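Aerotolerance-related membrane protein (Bacteroides fragilis, PDB 4JDU) is of unknown detailed function but probably contributes to aerotolerance and binds calcium through a membrane-anchored von Willebrand factor type A domain. Local coordinates at residues Q138-V144 against N186-V192; L146-I152 against V168-L173. The protein carries 6 engineered substitutions. All blocks are in the same frame, centred on the assembly; numbering follows the deposited sequence. Where two conformers were deposited one is given.

Overall arrangement
Both contacts belong to the von Willebrand factor type A region of this fragment, with centres about 20 Å apart. Contact 1 joins strand 138-143 to the edge strand 189-191 of the six-stranded mixed sheet, in parallel. Contact 2 is nested within the chain that contact 1 closes: after strand 138-143 the backbone runs outward into 146-152, loops round to 168-173 in a small antiparallel ribbon, then passes through helix 175-184 to strand 189-191. The two touch where Leu173 and Pro147 pack on Tyr189 and Arg191. The ribbon extends from the end of the main sheet towards the calcium site of Ser18, Ser20 and Thr89, its Thr171 side chain about 6 Å from the bound ion.

Contact 1: residues Q138-V144 against N186-V192; sequences QVNVLGV and NGIYIRV
The Tyr189 ring lies obliquely against the backbone of Val141-Gly143, its CD1 3.4 Å from Val141 O and its CE1 beside Gly143 N. Over one face, displaced toward the rim, stands the backbone N of Arg191. CG anti to the backbone N (chi1 166°) carries the ring along the strand to Gly143, where the lack of a side chain lets its hydroxyl end approach; that hydroxyl bonds to Glu175, which also pairs with Arg191. Two amides work at the other end. Asn140 OD1 accepts Ile188 N at 2.9 Å on an in-plane lone pair, and Gln138 NE2 reaches Asn186 O at 3.2 Å within its own amide plane while also bonding Glu205. Asn140 ND2 bonds Gln138 OE1 from above that carbonyl's plane. Between these ends runs a parallel ladder, Gly143 N to Ile190 O at 2.8 Å and Val192 N to Gly143 O at 2.7 Å among its rungs. On the face opposite Tyr189, Leu142 CD2 lies alongside Ile190 CD1 at 3.8 Å. Chemically, the Asn140 carboxamide stands in for a main-chain acceptor at Ile188 N, extending the bonding between the segments beyond the regular bridges.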
loop_
_atom_site.group_PDB
_atom_site.type_symbol
_atom_site.label_atom_id
_atom_site.label_comp_id
_atom_site.label_asym_id
_atom_site.label_seq_id
_atom_site.Cartn_x
_atom_site.Cartn_y
_atom_site.Cartn_z
ATOM N N GLN A 138 -4.624 -12.981 4.780
ATOM C CA GLN A 138 -4.151 -11.980 5.735
ATOM C C GLN A 138 -4.014 -10.601 5.099
ATOM O O GLN A 138 -3.564 -10.473 3.959
ATOM C CB GLN A 138 -2.790 -12.413 6.277
ATOM C CG GLN A 138 -2.113 -11.401 7.185
ATOM C CD GLN A 138 -0.742 -11.868 7.620
ATOM O OE1 GLN A 138 0.177 -11.977 6.802
ATOM N NE2 GLN A 138 -0.600 -12.167 8.911
ATOM N N VAL A 139 -4.405 -9.569 5.838
ATOM C CA VAL A 139 -4.206 -8.196 5.373
ATOM C C VAL A 139 -3.308 -7.437 6.341
ATOM O O VAL A 139 -3.647 -7.252 7.518
ATOM C CB VAL A 139 -5.516 -7.420 5.217
ATOM C CG1 VAL A 139 -5.246 -6.055 4.597
ATOM C CG2 VAL A 139 -6.518 -8.207 4.384
ATOM N N ASN A 140 -2.157 -7.029 5.815
ATOM C CA ASN A 140 -1.158 -6.253 6.541
ATOM C C ASN A 140 -1.180 -4.825 6.034
ATOM O O ASN A 140 -1.527 -4.568 4.883
ATOM C CB ASN A 140 0.231 -6.854 6.301
ATOM C CG ASN A 140 0.300 -8.320 6.686
ATOM O OD1 ASN A 140 0.272 -8.659 7.874
ATOM N ND2 ASN A 140 0.394 -9.200 5.684
ATOM N N VAL A 141 -0.788 -3.892 6.889
ATOM C CA VAL A 141 -0.744 -2.493 6.488
ATOM C C VAL A 141 0.587 -1.847 6.867
ATOM O O VAL A 141 1.027 -1.924 8.029
ATOM C CB VAL A 141 -1.909 -1.687 7.106
ATOM C CG1 VAL A 141 -1.859 -0.244 6.632
ATOM C CG2 VAL A 141 -3.261 -2.313 6.754
ATOM N N LEU A 142 1.238 -1.238 5.877
ATOM C CA LEU A 142 2.435 -0.443 6.113
ATOM C C LEU A 142 2.040 1.018 5.953
ATOM O O LEU A 142 1.646 1.459 4.864
ATOM C CB LEU A 142 3.560 -0.825 5.149
ATOM C CG LEU A 142 3.861 -2.320 5.060
ATOM C CD1 LEU A 142 5.037 -2.598 4.141
ATOM C CD2 LEU A 142 4.083 -2.922 6.438
ATOM N N GLY A 143 2.105 1.759 7.057
ATOM C CA GLY A 143 1.699 3.152 7.059
ATOM C C GLY A 143 2.892 4.036 6.762
ATOM O O GLY A 143 3.918 3.950 7.445
ATOM N N VAL A 144 2.777 4.856 5.724
ATOM C CA VAL A 144 3.870 5.769 5.394
ATOM C C VAL A 144 3.430 7.200 5.601
ATOM O O VAL A 144 2.346 7.610 5.198
ATOM C CB VAL A 144 4.419 5.599 3.949
ATOM C CG1 VAL A 144 5.266 4.335 3.832
ATOM C CG2 VAL A 144 3.292 5.579 2.962
ATOM N N ASN A 186 -6.326 -9.722 10.389
ATOM C CA ASN A 186 -5.461 -10.714 11.024
ATOM C C ASN A 186 -4.002 -10.544 10.600
ATOM O O ASN A 186 -3.275 -11.530 10.454
ATOM C CB ASN A 186 -5.953 -12.135 10.695
ATOM C CG ASN A 186 -5.384 -13.193 11.626
ATOM O OD1 ASN A 186 -5.018 -12.908 12.765
ATOM N ND2 ASN A 186 -5.315 -14.427 11.141
ATOM N N GLY A 187 -3.580 -9.295 10.395
ATOM C CA GLY A 187 -2.232 -9.022 9.947
ATOM C C GLY A 187 -1.531 -8.079 10.892
ATOM O O GLY A 187 -1.995 -7.831 12.013
ATOM N N ILE A 188 -0.406 -7.547 10.432
ATOM C CA ILE A 188 0.313 -6.596 11.263
ATOM C C ILE A 188 0.283 -5.205 10.664
ATOM O O ILE A 188 0.070 -5.021 9.454
ATOM C CB ILE A 188 1.779 -7.006 11.530
ATOM C CG1 ILE A 188 2.586 -6.999 10.230
ATOM C CG2 ILE A 188 1.845 -8.352 12.250
ATOM C CD1 ILE A 188 4.076 -7.135 10.439
ATOM N N TYR A 189 0.431 -4.211 11.540
ATOM C CA TYR A 189 0.607 -2.825 11.119
ATOM C C TYR A 189 2.014 -2.376 11.483
ATOM O O TYR A 189 2.494 -2.614 12.598
ATOM C CB TYR A 189 -0.406 -1.875 11.775
ATOM C CG TYR A 189 -0.015 -0.423 11.603
ATOM C CD1 TYR A 189 -0.152 0.205 10.376
ATOM C CD2 TYR A 189 0.519 0.307 12.655
ATOM C CE1 TYR A 189 0.227 1.523 10.201
ATOM C CE2 TYR A 189 0.892 1.635 12.487
ATOM C CZ TYR A 189 0.736 2.233 11.256
ATOM O OH TYR A 189 1.094 3.554 11.035
ATOM N N ILE A 190 2.679 -1.725 10.536
ATOM C CA ILE A 190 3.988 -1.138 10.786
ATOM C C ILE A 190 3.980 0.292 10.292
ATOM O O ILE A 190 3.616 0.547 9.139
ATOM C CB ILE A 190 5.087 -1.874 10.010
ATOM C CG1 ILE A 190 5.164 -3.338 10.437
ATOM C CG2 ILE A 190 6.431 -1.189 10.200
ATOM C CD1 ILE A 190 5.923 -4.190 9.459
ATOM N N ARG A 191 4.379 1.234 11.147
ATOM C CA ARG A 191 4.628 2.594 10.684
ATOM C C ARG A 191 6.021 2.637 10.070
ATOM O O ARG A 191 7.024 2.405 10.753
ATOM C CB ARG A 191 4.534 3.631 11.806
ATOM C CG ARG A 191 4.675 5.049 11.253
ATOM C CD ARG A 191 5.062 6.074 12.303
ATOM N NE ARG A 191 3.970 6.376 13.220
ATOM C CZ ARG A 191 4.015 7.346 14.129
ATOM N NH1 ARG A 191 5.097 8.109 14.230
ATOM N NH2 ARG A 191 2.980 7.560 14.929
ATOM N N VAL A 192 6.078 2.911 8.777
ATOM C CA VAL A 192 7.339 2.819 8.055
ATOM C C VAL A 192 8.278 3.959 8.399
ATOM O O VAL A 192 7.934 5.129 8.228
ATOM C CB VAL A 192 7.113 2.813 6.542
ATOM C CG1 VAL A 192 8.452 2.697 5.828
ATOM C CG2 VAL A 192 6.196 1.664 6.157
#

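Contact 2: residues L146-I152 against V168-L173; sequences LPDGAPI and VIVTRL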
loop_
_atom_site.group_PDB
_atom_site.type_symbol
_atom_site.label_atom_id
_atom_site.label_comp_id
_atom_site.label_asym_id
_atom_site.label_seq_id
_atom_site.Cartn_x
_atom_site.Cartn_y
_atom_site.Cartn_z
ATOM N N LEU A 146 3.874 10.787 8.497
ATOM C CA LEU A 146 3.897 11.132 9.912
ATOM C C LEU A 146 2.519 11.625 10.337
ATOM O O LEU A 146 1.764 12.153 9.519
ATOM C CB LEU A 146 4.949 12.211 10.182
ATOM C CG LEU A 146 6.393 11.868 9.788
ATOM C CD1 LEU A 146 7.358 13.024 10.042
ATOM C CD2 LEU A 146 6.852 10.620 10.520
ATOM N N PRO A 147 2.176 11.445 11.617
ATOM C CA PRO A 147 0.856 11.919 12.036
ATOM C C PRO A 147 0.745 13.446 12.084
ATOM O O PRO A 147 -0.380 13.947 12.054
ATOM C CB PRO A 147 0.687 11.313 13.439
ATOM C CG PRO A 147 2.077 10.976 13.895
ATOM C CD PRO A 147 2.834 10.620 12.645
ATOM N N ASP A 148 1.874 14.158 12.124
ATOM C CA ASP A 148 1.895 15.603 12.358
ATOM C C ASP A 148 1.154 16.395 11.291
ATOM O O ASP A 148 0.321 17.257 11.596
ATOM C CB ASP A 148 3.339 16.114 12.434
ATOM C CG ASP A 148 4.324 15.050 12.897
ATOM O OD1 ASP A 148 3.889 13.993 13.415
ATOM O OD2 ASP A 148 5.546 15.284 12.740
ATOM N N GLY A 149 1.490 16.113 10.039
ATOM C CA GLY A 149 0.878 16.784 8.905
ATOM C C GLY A 149 1.862 17.495 7.995
ATOM O O GLY A 149 2.672 18.308 8.455
ATOM N N ALA A 150 1.786 17.202 6.697
ATOM C CA ALA A 150 2.584 17.926 5.708
ATOM C C ALA A 150 1.719 18.319 4.516
ATOM O O ALA A 150 0.700 17.673 4.244
ATOM C CB ALA A 150 3.764 17.078 5.247
ATOM N N PRO A 151 2.122 19.370 3.779
ATOM C CA PRO A 151 1.415 19.723 2.546
ATOM C C PRO A 151 1.849 18.837 1.382
ATOM O O PRO A 151 2.797 18.056 1.520
ATOM C CB PRO A 151 1.866 21.165 2.301
ATOM C CG PRO A 151 3.251 21.203 2.845
ATOM C CD PRO A 151 3.245 20.287 4.054
ATOM N N ILE A 152 1.153 18.946 0.256
ATOM C CA ILE A 152 1.453 18.131 -0.919
ATOM C C ILE A 152 2.084 19.015 -2.008
ATOM O O ILE A 152 1.401 19.850 -2.603
ATOM C CB ILE A 152 0.174 17.466 -1.442
ATOM C CG1 ILE A 152 -0.540 16.716 -0.308
ATOM C CG2 ILE A 152 0.497 16.535 -2.610
ATOM C CD1 ILE A 152 -1.955 16.318 -0.660
ATOM N N VAL A 168 -4.114 25.559 1.679
ATOM C CA VAL A 168 -3.183 24.444 1.541
ATOM C C VAL A 168 -3.727 23.200 2.243
ATOM O O VAL A 168 -4.112 23.247 3.420
ATOM C CB VAL A 168 -1.797 24.816 2.107
ATOM C CG1 VAL A 168 -0.858 23.607 2.099
ATOM C CG2 VAL A 168 -1.203 25.969 1.307
ATOM N N ILE A 169 -3.776 22.096 1.503
ATOM C CA ILE A 169 -4.169 20.811 2.061
ATOM C C ILE A 169 -3.051 20.248 2.933
ATOM O O ILE A 169 -1.885 20.206 2.531
ATOM C CB ILE A 169 -4.501 19.803 0.936
ATOM C CG1 ILE A 169 -5.780 20.228 0.202
ATOM C CG2 ILE A 169 -4.646 18.400 1.503
ATOM C CD1 ILE A 169 -5.950 19.547 -1.167
ATOM N N VAL A 170 -3.405 19.818 4.136
ATOM C CA VAL A 170 -2.454 19.120 4.982
ATOM C C VAL A 170 -2.913 17.680 5.122
ATOM O O VAL A 170 -4.056 17.417 5.505
ATOM C CB VAL A 170 -2.355 19.775 6.375
ATOM C CG1 VAL A 170 -1.444 18.964 7.278
ATOM C CG2 VAL A 170 -1.851 21.206 6.243
ATOM N N THR A 171 -2.023 16.759 4.785
ATOM C CA THR A 171 -2.310 15.332 4.881
ATOM C C THR A 171 -1.519 14.697 6.011
ATOM O O THR A 171 -0.339 14.991 6.186
ATOM C CB THR A 171 -2.019 14.599 3.554
ATOM O OG1 THR A 171 -2.143 13.189 3.768
ATOM C CG2 THR A 171 -0.605 14.913 3.025
ATOM N N ARG A 172 -2.182 13.829 6.773
ATOM C CA ARG A 172 -1.582 13.194 7.941
ATOM C C ARG A 172 -1.694 11.680 7.844
ATOM O O ARG A 172 -2.683 11.154 7.333
ATOM C CB ARG A 172 -2.306 13.658 9.212
ATOM C CG ARG A 172 -2.204 15.141 9.494
ATOM C CD ARG A 172 -3.080 15.587 10.667
ATOM N NE ARG A 172 -2.965 17.026 10.879
ATOM C CZ ARG A 172 -3.641 17.937 10.184
ATOM N NH1 ARG A 172 -4.487 17.556 9.234
ATOM N NH2 ARG A 172 -3.471 19.226 10.425
ATOM N N LEU A 173 -0.682 10.976 8.336
ATOM C CA LEU A 173 -0.803 9.530 8.512
ATOM C C LEU A 173 -1.968 9.264 9.450
ATOM O O LEU A 173 -2.032 9.831 10.545
ATOM C CB LEU A 173 0.475 8.958 9.120
ATOM C CG LEU A 173 0.394 7.473 9.502
ATOM C CD1 LEU A 173 0.500 6.597 8.280
ATOM C CD2 LEU A 173 1.488 7.133 10.496
HETATM O O HOH W 1 -0.977 20.638 0.032
#
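Arg172 leaves its backbone with CG anti to the carbonyl carbon (chi1 -63°) and stays extended as far as NE, a course that lays its aliphatic part along the turn at Pro147-Gly149. Its CG sits 3.4 Å from Pro147 O and also rests against Gly149 CA. Pro147 O lies at the guanidinium edge, near its plane, whereas Val170 CG1 stands 3.6 Å above one guanidinium face, offset toward the rim. The bond from Arg172 NE to Asp148 O is weak and long, 3.4 Å with an N-H...O angle of 128°. Val170 CG1 also touches Gly149 CA, so one methyl meets both the turn and the arginine.

On the side of the ribbon that carries Thr171, Ile152 meets the threonine at about a right angle, its CG1 3.8 Å from Thr171 CG2. The end of the same isoleucine crosses Ile169 at a slant, CD1 approaching CG2 of Ile169. Pro151 instead sets its CB against Val168 CG1 at 3.7 Å.

The backbone fixes these neighbours. Ala150 and Thr171 form an antiparallel hydrogen-bonded pair, with Thr171 N to Ala150 O at 2.9 Å and Ala150 N to Thr171 O at 3.1 Å. Beyond it a water accepts from Ile152 N and donates to Ile169 O, bridging a gap too wide for a direct bond. On the far side of the turn, Leu173 N binds Leu146 O at 3.0 Å, approaching from above the carbonyl plane.

Outside the ribbon, Arg30 bonds to Thr171 O and Glu119 takes up Arg172 N. The Thr171 side chain touches Ser20, a calcium ligand. This is a short two-stranded antiparallel ribbon, closed by a long loop and lying beside a metal site consistent with the metal-ion-dependent adhesion site (MIDAS) of a von Willebrand factor type A fold.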